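Local coordinates for rRNA N-glycosidase (Bougainvillea spectabilis, PDB 3CTK), which belongs to the plant ribosome-inactivating proteins, a family whose fold combines a mixed beta sheet with a largely helical core, at residues T37-I41 / V66-Y70; T107-D111 / I152-F156; V123-D127 / L192-N196. One frame throughout, in Å; residues are numbered along the deposited sequence.

Overall arrangement
Contact 2 is the buried one, contact 1 is partly buried and contact 3 lies at the surface; contacts 1 and 3 fall on opposite sides of the chain's centre. Chemistry follows place. Contact 2 is wholly apolar, with a sheet-edge strand and the corner after it meeting helix 149-168. Contact 1 joins two loops near the sheet by a threonine hydroxyl-to-carbonyl hydrogen bond, a bridging water and a few methyl groups. Contact 3 relies on a charged arginine reaching from a loop to helix 189-196, where a carboxylate and an amide oxygen receive it. Helix 149-168 is common ground: it supplies one side of contact 2, while Val-69 of contact 1 and Arg-125 of contact 3 both touch it.

Contact 1 of 3, residues T37-I41 / V66-Y70; sequences TLQTI and VTDVY
Thr-37 and Thr-67 hold together two loops of the ribosome-inactivating protein fold. Residues 37-41 lie on the way from helix 14-25 to strand 47-53, and the loop 66-70 connects the neighbouring sheet strands 59-65 and 70-78. The tight part lies around Thr-67. Thr-37 OG1 donates to Thr-67 O at 2.9 Å, approaching from above the carbonyl plane, 39° out of it. With chi1 at 65° the hydroxyl sits between the backbone N and the carbonyl carbon, which swings it toward that oxygen while CG2 turns to the Val-69 methyl CG2. The same hydroxyl has a weak second bond from Phe-246 N, so the C-terminal region joins in here. A step along 37-41, Leu-38 O presses in on Thr-67 as well: Thr-67 CA and CB both lie 3.1 Å from it, the first in a CA-H...O contact bent to 129° at the hydrogen, and Thr-67 CG2 is a little farther from that Leu-38 O at 3.3 Å. The hydroxyl of Thr-67 is engaged with Asp-65, leaving the methyl to face the 37-41 backbone.

Ile-41 and Val-66 extend the apolar part, crossing at about a right angle with their CG2 methyls 4.1 Å apart. A water fills in where the backbones do not meet directly, accepting from Leu-38 N at 3.0 Å and donating to Val-66 O at 2.9 Å. The loose side is quite different. Gln-39 and Thr-40 send their side chains away from the 66-70 loop and are exposed, and the end of Leu-38 leads outward too. Beyond the contact the 66-70 loop is tied internally: Asp-68 OD1 accepts from Tyr-70 N at 3.0 Å in an Asx turn, met from above the carboxylate plane.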
loop_
_atom_site.group_PDB
_atom_site.type_symbol
_atom_site.label_atom_id
_atom_site.label_comp_id
_atom_site.label_asym_id
_atom_site.label_seq_id
_atom_site.Cartn_x
_atom_site.Cartn_y
_atom_site.Cartn_z
ATOM N N THR A 37 -2.951 3.002 -13.277
ATOM C CA THR A 37 -1.495 3.142 -13.197
ATOM C C THR A 37 -0.869 2.817 -14.556
ATOM O O THR A 37 -1.534 2.281 -15.442
ATOM C CB THR A 37 -0.860 2.183 -12.148
ATOM O OG1 THR A 37 -1.060 0.824 -12.555
ATOM C CG2 THR A 37 -1.477 2.393 -10.771
ATOM N N LEU A 38 0.408 3.158 -14.715
ATOM C CA LEU A 38 1.145 2.869 -15.947
ATOM C C LEU A 38 1.954 1.589 -15.734
ATOM O O LEU A 38 2.538 1.400 -14.667
ATOM C CB LEU A 38 2.115 4.005 -16.279
ATOM C CG LEU A 38 1.634 5.214 -17.073
ATOM C CD1 LEU A 38 2.788 6.194 -17.247
ATOM C CD2 LEU A 38 1.121 4.759 -18.428
ATOM N N GLN A 39 2.000 0.719 -16.742
ATOM C CA GLN A 39 2.753 -0.528 -16.628
ATOM C C GLN A 39 4.259 -0.277 -16.655
ATOM O O GLN A 39 5.012 -0.942 -15.950
ATOM C CB GLN A 39 2.375 -1.491 -17.752
ATOM C CG GLN A 39 3.134 -2.812 -17.693
ATOM C CD GLN A 39 2.614 -3.829 -18.687
ATOM O OE1 GLN A 39 2.106 -3.475 -19.746
ATOM N NE2 GLN A 39 2.758 -5.106 -18.353
ATOM N N THR A 40 4.693 0.664 -17.486
ATOM C CA THR A 40 6.111 1.004 -17.567
ATOM C C THR A 40 6.258 2.516 -17.547
ATOM O O THR A 40 5.383 3.251 -18.011
ATOM C CB THR A 40 6.793 0.452 -18.852
ATOM O OG1 THR A 40 6.223 1.069 -20.012
ATOM C CG2 THR A 40 6.626 -1.055 -18.942
ATOM N N ILE A 41 7.371 2.982 -16.998
ATOM C CA ILE A 41 7.613 4.410 -16.911
ATOM C C ILE A 41 9.113 4.623 -16.766
ATOM O O ILE A 41 9.836 3.704 -16.388
ATOM C CB ILE A 41 6.852 5.002 -15.696
ATOM C CG1 ILE A 41 6.812 6.528 -15.786
ATOM C CG2 ILE A 41 7.503 4.531 -14.393
ATOM C CD1 ILE A 41 5.917 7.170 -14.741
ATOM N N VAL A 66 5.348 3.139 -8.623
ATOM C CA VAL A 66 4.113 3.694 -9.177
ATOM C C VAL A 66 3.404 2.818 -10.196
ATOM O O VAL A 66 2.221 3.028 -10.477
ATOM C CB VAL A 66 4.335 5.087 -9.821
ATOM C CG1 VAL A 66 4.970 6.032 -8.807
ATOM C CG2 VAL A 66 5.187 4.959 -11.084
ATOM N N THR A 67 4.101 1.836 -10.751
ATOM C CA THR A 67 3.464 0.977 -11.747
ATOM C C THR A 67 2.482 -0.012 -11.125
ATOM O O THR A 67 1.470 -0.355 -11.741
ATOM C CB THR A 67 4.513 0.192 -12.581
ATOM O OG1 THR A 67 5.197 -0.750 -11.745
ATOM C CG2 THR A 67 5.529 1.150 -13.200
ATOM N N ASP A 68 2.757 -0.449 -9.898
ATOM C CA ASP A 68 1.893 -1.424 -9.235
ATOM C C ASP A 68 1.552 -1.119 -7.775
ATOM O O ASP A 68 0.914 -1.932 -7.104
ATOM C CB ASP A 68 2.534 -2.814 -9.318
ATOM C CG ASP A 68 3.982 -2.821 -8.840
ATOM O OD1 ASP A 68 4.357 -1.914 -8.067
ATOM O OD2 ASP A 68 4.740 -3.741 -9.226
ATOM N N VAL A 69 1.969 0.051 -7.300
ATOM C CA VAL A 69 1.739 0.493 -5.923
ATOM C C VAL A 69 2.379 -0.446 -4.885
ATOM O O VAL A 69 1.919 -0.532 -3.748
ATOM C CB VAL A 69 0.219 0.646 -5.610
ATOM C CG1 VAL A 69 0.021 1.636 -4.455
ATOM C CG2 VAL A 69 -0.529 1.120 -6.847
ATOM N N TYR A 70 3.447 -1.141 -5.274
ATOM C CA TYR A 70 4.149 -2.041 -4.356
ATOM C C TYR A 70 5.161 -1.267 -3.515
ATOM O O TYR A 70 5.918 -0.458 -4.045
ATOM C CB TYR A 70 4.953 -3.107 -5.111
ATOM C CG TYR A 70 4.183 -4.237 -5.754
ATOM C CD1 TYR A 70 4.865 -5.334 -6.289
ATOM C CD2 TYR A 70 2.794 -4.214 -5.849
ATOM C CE1 TYR A 70 4.186 -6.376 -6.902
ATOM C CE2 TYR A 70 2.100 -5.260 -6.466
ATOM C CZ TYR A 70 2.807 -6.335 -6.989
ATOM O OH TYR A 70 2.143 -7.369 -7.606
HETATM O O HOH W 1 1.373 4.890 -12.496
#

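Contact 2 of 3, residues T107-D111 / I152-F156; sequences TLTFD and IAKFF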
loop_
_atom_site.group_PDB
_atom_site.type_symbol
_atom_site.label_atom_id
_atom_site.label_comp_id
_atom_site.label_asym_id
_atom_site.label_seq_id
_atom_site.Cartn_x
_atom_site.Cartn_y
_atom_site.Cartn_z
ATOM N N THR A 107 19.398 -5.665 2.562
ATOM C CA THR A 107 18.519 -6.450 1.714
ATOM C C THR A 107 17.958 -7.515 2.639
ATOM O O THR A 107 18.697 -8.378 3.118
ATOM C CB THR A 107 19.268 -7.119 0.536
ATOM O OG1 THR A 107 20.514 -7.663 0.993
ATOM C CG2 THR A 107 19.520 -6.110 -0.575
ATOM N N LEU A 108 16.660 -7.425 2.916
ATOM C CA LEU A 108 15.985 -8.371 3.796
ATOM C C LEU A 108 15.931 -9.758 3.154
ATOM O O LEU A 108 16.082 -9.896 1.939
ATOM C CB LEU A 108 14.571 -7.866 4.111
ATOM C CG LEU A 108 14.528 -6.511 4.837
ATOM C CD1 LEU A 108 13.108 -5.955 4.853
ATOM C CD2 LEU A 108 15.065 -6.686 6.255
ATOM N N THR A 109 15.718 -10.782 3.973
ATOM C CA THR A 109 15.669 -12.148 3.470
ATOM C C THR A 109 14.300 -12.543 2.927
ATOM O O THR A 109 14.159 -13.601 2.315
ATOM C CB THR A 109 16.090 -13.161 4.558
ATOM O OG1 THR A 109 15.219 -13.043 5.689
ATOM C CG2 THR A 109 17.530 -12.904 4.996
ATOM N N PHE A 110 13.298 -11.699 3.151
ATOM C CA PHE A 110 11.947 -11.971 2.668
ATOM C C PHE A 110 11.469 -10.911 1.675
ATOM O O PHE A 110 11.938 -9.770 1.698
ATOM C CB PHE A 110 10.966 -12.079 3.853
ATOM C CG PHE A 110 10.992 -10.898 4.794
ATOM C CD1 PHE A 110 10.264 -9.743 4.517
ATOM C CD2 PHE A 110 11.734 -10.952 5.972
ATOM C CE1 PHE A 110 10.273 -8.658 5.405
ATOM C CE2 PHE A 110 11.749 -9.874 6.865
ATOM C CZ PHE A 110 11.016 -8.727 6.581
ATOM N N ASP A 111 10.550 -11.295 0.790
ATOM C CA ASP A 111 10.020 -10.353 -0.190
ATOM C C ASP A 111 8.733 -9.713 0.327
ATOM O O ASP A 111 8.300 -9.993 1.448
ATOM C CB ASP A 111 9.794 -11.044 -1.545
ATOM C CG ASP A 111 8.676 -12.073 -1.515
ATOM O OD1 ASP A 111 8.702 -12.989 -2.364
ATOM O OD2 ASP A 111 7.767 -11.964 -0.672
ATOM N N ILE A 152 10.274 -5.810 11.501
ATOM C CA ILE A 152 10.204 -5.090 10.238
ATOM C C ILE A 152 9.062 -5.632 9.376
ATOM O O ILE A 152 8.386 -4.871 8.682
ATOM C CB ILE A 152 11.547 -5.177 9.482
ATOM C CG1 ILE A 152 12.614 -4.405 10.264
ATOM C CG2 ILE A 152 11.407 -4.594 8.083
ATOM C CD1 ILE A 152 14.038 -4.593 9.747
ATOM N N ALA A 153 8.840 -6.943 9.424
ATOM C CA ALA A 153 7.754 -7.529 8.646
ATOM C C ALA A 153 6.418 -6.984 9.153
ATOM O O ALA A 153 5.502 -6.736 8.367
ATOM C CB ALA A 153 7.780 -9.059 8.751
ATOM N N LYS A 154 6.305 -6.793 10.465
ATOM C CA LYS A 154 5.069 -6.266 11.042
ATOM C C LYS A 154 4.832 -4.845 10.538
ATOM O O LYS A 154 3.709 -4.473 10.208
ATOM C CB LYS A 154 5.143 -6.274 12.569
ATOM C CG LYS A 154 5.092 -7.673 13.174
ATOM C CD LYS A 154 5.235 -7.659 14.692
ATOM C CE LYS A 154 4.060 -6.971 15.370
ATOM N NZ LYS A 154 3.948 -5.523 15.020
ATOM N N PHE A 155 5.895 -4.050 10.482
ATOM C CA PHE A 155 5.785 -2.682 9.989
ATOM C C PHE A 155 5.272 -2.692 8.545
ATOM O O PHE A 155 4.345 -1.955 8.202
ATOM C CB PHE A 155 7.149 -1.987 10.043
ATOM C CG PHE A 155 7.223 -0.739 9.211
ATOM C CD1 PHE A 155 6.489 0.394 9.560
ATOM C CD2 PHE A 155 7.997 -0.706 8.054
ATOM C CE1 PHE A 155 6.524 1.536 8.767
ATOM C CE2 PHE A 155 8.038 0.437 7.253
ATOM C CZ PHE A 155 7.301 1.558 7.608
ATOM N N PHE A 156 5.872 -3.527 7.700
ATOM C CA PHE A 156 5.446 -3.596 6.305
ATOM C C PHE A 156 3.976 -3.985 6.185
ATOM O O PHE A 156 3.236 -3.385 5.412
ATOM C CB PHE A 156 6.316 -4.581 5.511
ATOM C CG PHE A 156 7.617 -3.991 5.030
ATOM C CD1 PHE A 156 8.837 -4.524 5.436
ATOM C CD2 PHE A 156 7.620 -2.899 4.164
ATOM C CE1 PHE A 156 10.039 -3.982 4.989
ATOM C CE2 PHE A 156 8.817 -2.348 3.711
ATOM C CZ PHE A 156 10.030 -2.890 4.124
#
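Leu-108 and Phe-110 face one flank of helix 149-168 with the backbones well apart, 9.3 Å between the CA atoms of Leu-108 and Ile-152 and 8.5 Å between those of Phe-110 and Ala-153, so the junction is made by side chains without a hydrogen bond across it. The chain turns a corner at Thr-109 and Phe-110; Leu-108, just before the corner, and Phe-110, within it, both point to the helix. Leu-108 comes first. Its CD1 methyl meets two helix side chains, Ile-152 CG2 at 3.9 Å and Phe-156 CE1 at 3.7 Å. The second of these is an approach to the edge of the ring, near its plane, with the two side chains coming from opposite directions. Leu-108 CD2 reaches farther along Ile-152, to within 4.2 Å of its CD1.

Phe-110 works beside it through the outer end of its ring. The chi1 of 53° tucks CG over its own backbone, flanked by N and C, and the ring extends to the helix so that CZ stands 3.9 Å from Ala-153 CB. At this short side chain the ring also nears the helix backbone, with Phe-110 CZ 4.0 Å from Ala-153 N. Ile-152 CG2 lies at the edge of the same ring, more loosely, and therefore borders both Leu-108 and Phe-110. Around this group, Leu-117 and Ala-120 of helix 114-121 touch Phe-110, while Leu-87 of strand 81-88 touches Leu-108, Phe-110 and Phe-156. Tyr-74 of strand 70-78 meets the Phe-156 ring with planes at about 60°. This is sheet-on-helix core packing: the end of strand 105-108, outermost in the mixed sheet of the ribosome-inactivating protein fold, and the corner after it pack on the long helix 149-168.

Contact 3 of 3, residues V123-D127 / L192-N196; sequences VDRKD and LNLEN
A salt bridge at the edge of the protein, from the partly exposed Arg-125 to the buried Glu-195, ties the loop between helices 114-121 and 132-142 to helix 189-196. The guanidinium meets Glu-195 and Asn-196 edge-on. NH1 gives one hydrogen to Glu-195 OE1 at 2.9 Å, reaching that oxygen nearly in line with its C-O bond; guanidinium and carboxylate planes are only 19° apart. NH1 also donates to Asn-196 OD1 at 3.0 Å, and NH2 reaches the same Asn-196 OD1 at 3.0 Å. That single amide oxygen thus takes both terminal nitrogens end-on. The NH2 bond lies in the carbonyl plane, on a lone pair, whereas the NH1 bond is tilted from it, and the amide as a whole is turned 69° against the guanidinium. Three bonds to two consecutive residues should fix the rotation of the group firmly.

In the ribosome-inactivating protein fold the arginine spans from the 123-127 loop to helix 189-196, alongside helix 149-168, where it touches Gln-161. Tyr-114 of helix 114-121 adds a cation-pi contact to Arg-125 and also touches Glu-195. The arginine chain runs extended through chi2, which brings CD to 3.5 Å from Glu-195 OE1, then bends at chi3 (-76°) to turn the guanidinium onto its partners. Next to it the contact is apolar and sparse: Leu-192 CD2 lies 4.0 Å from Lys-126 CB, while the lysine chain leads away from the helix to a long salt bridge with Asp-127, NZ to OD2 3.6 Å.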
loop_
_atom_site.group_PDB
_atom_site.type_symbol
_atom_site.label_atom_id
_atom_site.label_comp_id
_atom_site.label_asym_id
_atom_site.label_seq_id
_atom_site.Cartn_x
_atom_site.Cartn_y
_atom_site.Cartn_z
ATOM N N VAL A 123 2.497 -13.511 12.356
ATOM C CA VAL A 123 1.121 -13.122 12.641
ATOM C C VAL A 123 0.420 -12.853 11.314
ATOM O O VAL A 123 0.966 -12.184 10.438
ATOM C CB VAL A 123 1.052 -11.851 13.528
ATOM C CG1 VAL A 123 1.695 -10.677 12.814
ATOM C CG2 VAL A 123 -0.405 -11.537 13.878
ATOM N N ASP A 124 -0.788 -13.385 11.162
ATOM C CA ASP A 124 -1.531 -13.196 9.924
ATOM C C ASP A 124 -2.269 -11.857 9.882
ATOM O O ASP A 124 -2.566 -11.266 10.924
ATOM C CB ASP A 124 -2.519 -14.345 9.732
ATOM C CG ASP A 124 -2.380 -14.998 8.372
ATOM O OD1 ASP A 124 -2.592 -14.304 7.351
ATOM O OD2 ASP A 124 -2.049 -16.201 8.324
ATOM N N ARG A 125 -2.566 -11.387 8.671
ATOM C CA ARG A 125 -3.259 -10.114 8.484
ATOM C C ARG A 125 -4.535 -9.964 9.309
ATOM O O ARG A 125 -4.797 -8.900 9.870
ATOM C CB ARG A 125 -3.608 -9.909 7.006
ATOM C CG ARG A 125 -2.447 -9.502 6.114
ATOM C CD ARG A 125 -2.914 -9.381 4.666
ATOM N NE ARG A 125 -3.101 -10.689 4.045
ATOM C CZ ARG A 125 -3.756 -10.898 2.907
ATOM N NH1 ARG A 125 -4.305 -9.883 2.249
ATOM N NH2 ARG A 125 -3.845 -12.127 2.415
ATOM N N LYS A 126 -5.329 -11.025 9.384
ATOM C CA LYS A 126 -6.583 -10.967 10.126
ATOM C C LYS A 126 -6.404 -10.727 11.623
ATOM O O LYS A 126 -7.334 -10.270 12.290
ATOM C CB LYS A 126 -7.389 -12.251 9.909
ATOM C CG LYS A 126 -6.806 -13.476 10.591
ATOM C CD LYS A 126 -7.688 -14.695 10.372
ATOM C CE LYS A 126 -7.151 -15.901 11.123
ATOM N NZ LYS A 126 -5.787 -16.281 10.666
ATOM N N ASP A 127 -5.215 -11.025 12.148
ATOM C CA ASP A 127 -4.940 -10.849 13.575
ATOM C C ASP A 127 -4.074 -9.641 13.926
ATOM O O ASP A 127 -3.844 -9.366 15.105
ATOM C CB ASP A 127 -4.270 -12.105 14.145
ATOM C CG ASP A 127 -5.099 -13.351 13.936
ATOM O OD1 ASP A 127 -6.313 -13.299 14.211
ATOM O OD2 ASP A 127 -4.537 -14.383 13.507
ATOM N N LEU A 192 -9.580 -7.823 3.327
ATOM C CA LEU A 192 -8.639 -8.861 2.919
ATOM C C LEU A 192 -8.909 -9.387 1.510
ATOM O O LEU A 192 -7.977 -9.624 0.742
ATOM C CB LEU A 192 -8.667 -10.015 3.931
ATOM C CG LEU A 192 -7.708 -9.907 5.126
ATOM C CD1 LEU A 192 -7.586 -8.474 5.586
ATOM C CD2 LEU A 192 -8.192 -10.805 6.253
ATOM N N ASN A 193 -10.182 -9.552 1.164
ATOM C CA ASN A 193 -10.543 -10.060 -0.156
ATOM C C ASN A 193 -10.126 -9.091 -1.264
ATOM O O ASN A 193 -9.586 -9.506 -2.292
ATOM C CB ASN A 193 -12.050 -10.315 -0.233
ATOM C CG ASN A 193 -12.460 -10.976 -1.531
ATOM O OD1 ASN A 193 -12.057 -12.104 -1.820
ATOM N ND2 ASN A 193 -13.260 -10.277 -2.323
ATOM N N LEU A 194 -10.379 -7.802 -1.058
ATOM C CA LEU A 194 -10.007 -6.796 -2.049
ATOM C C LEU A 194 -8.491 -6.777 -2.224
ATOM O O LEU A 194 -7.988 -6.699 -3.347
ATOM C CB LEU A 194 -10.519 -5.411 -1.622
ATOM C CG LEU A 194 -12.045 -5.220 -1.673
ATOM C CD1 LEU A 194 -12.426 -3.883 -1.073
ATOM C CD2 LEU A 194 -12.528 -5.304 -3.112
ATOM N N GLU A 195 -7.763 -6.858 -1.113
ATOM C CA GLU A 195 -6.304 -6.868 -1.162
ATOM C C GLU A 195 -5.798 -8.030 -2.019
ATOM O O GLU A 195 -4.828 -7.888 -2.765
ATOM C CB GLU A 195 -5.719 -6.993 0.253
ATOM C CG GLU A 195 -5.932 -5.772 1.140
ATOM C CD GLU A 195 -5.363 -5.961 2.539
ATOM O OE1 GLU A 195 -4.788 -7.041 2.807
ATOM O OE2 GLU A 195 -5.491 -5.032 3.372
ATOM N N ASN A 196 -6.462 -9.176 -1.915
ATOM C CA ASN A 196 -6.061 -10.355 -2.673
ATOM C C ASN A 196 -6.490 -10.342 -4.134
ATOM O O ASN A 196 -6.032 -11.183 -4.910
ATOM C CB ASN A 196 -6.625 -11.635 -2.038
ATOM C CG ASN A 196 -6.165 -11.845 -0.607
ATOM O OD1 ASN A 196 -5.061 -11.455 -0.227
ATOM N ND2 ASN A 196 -7.013 -12.486 0.192
#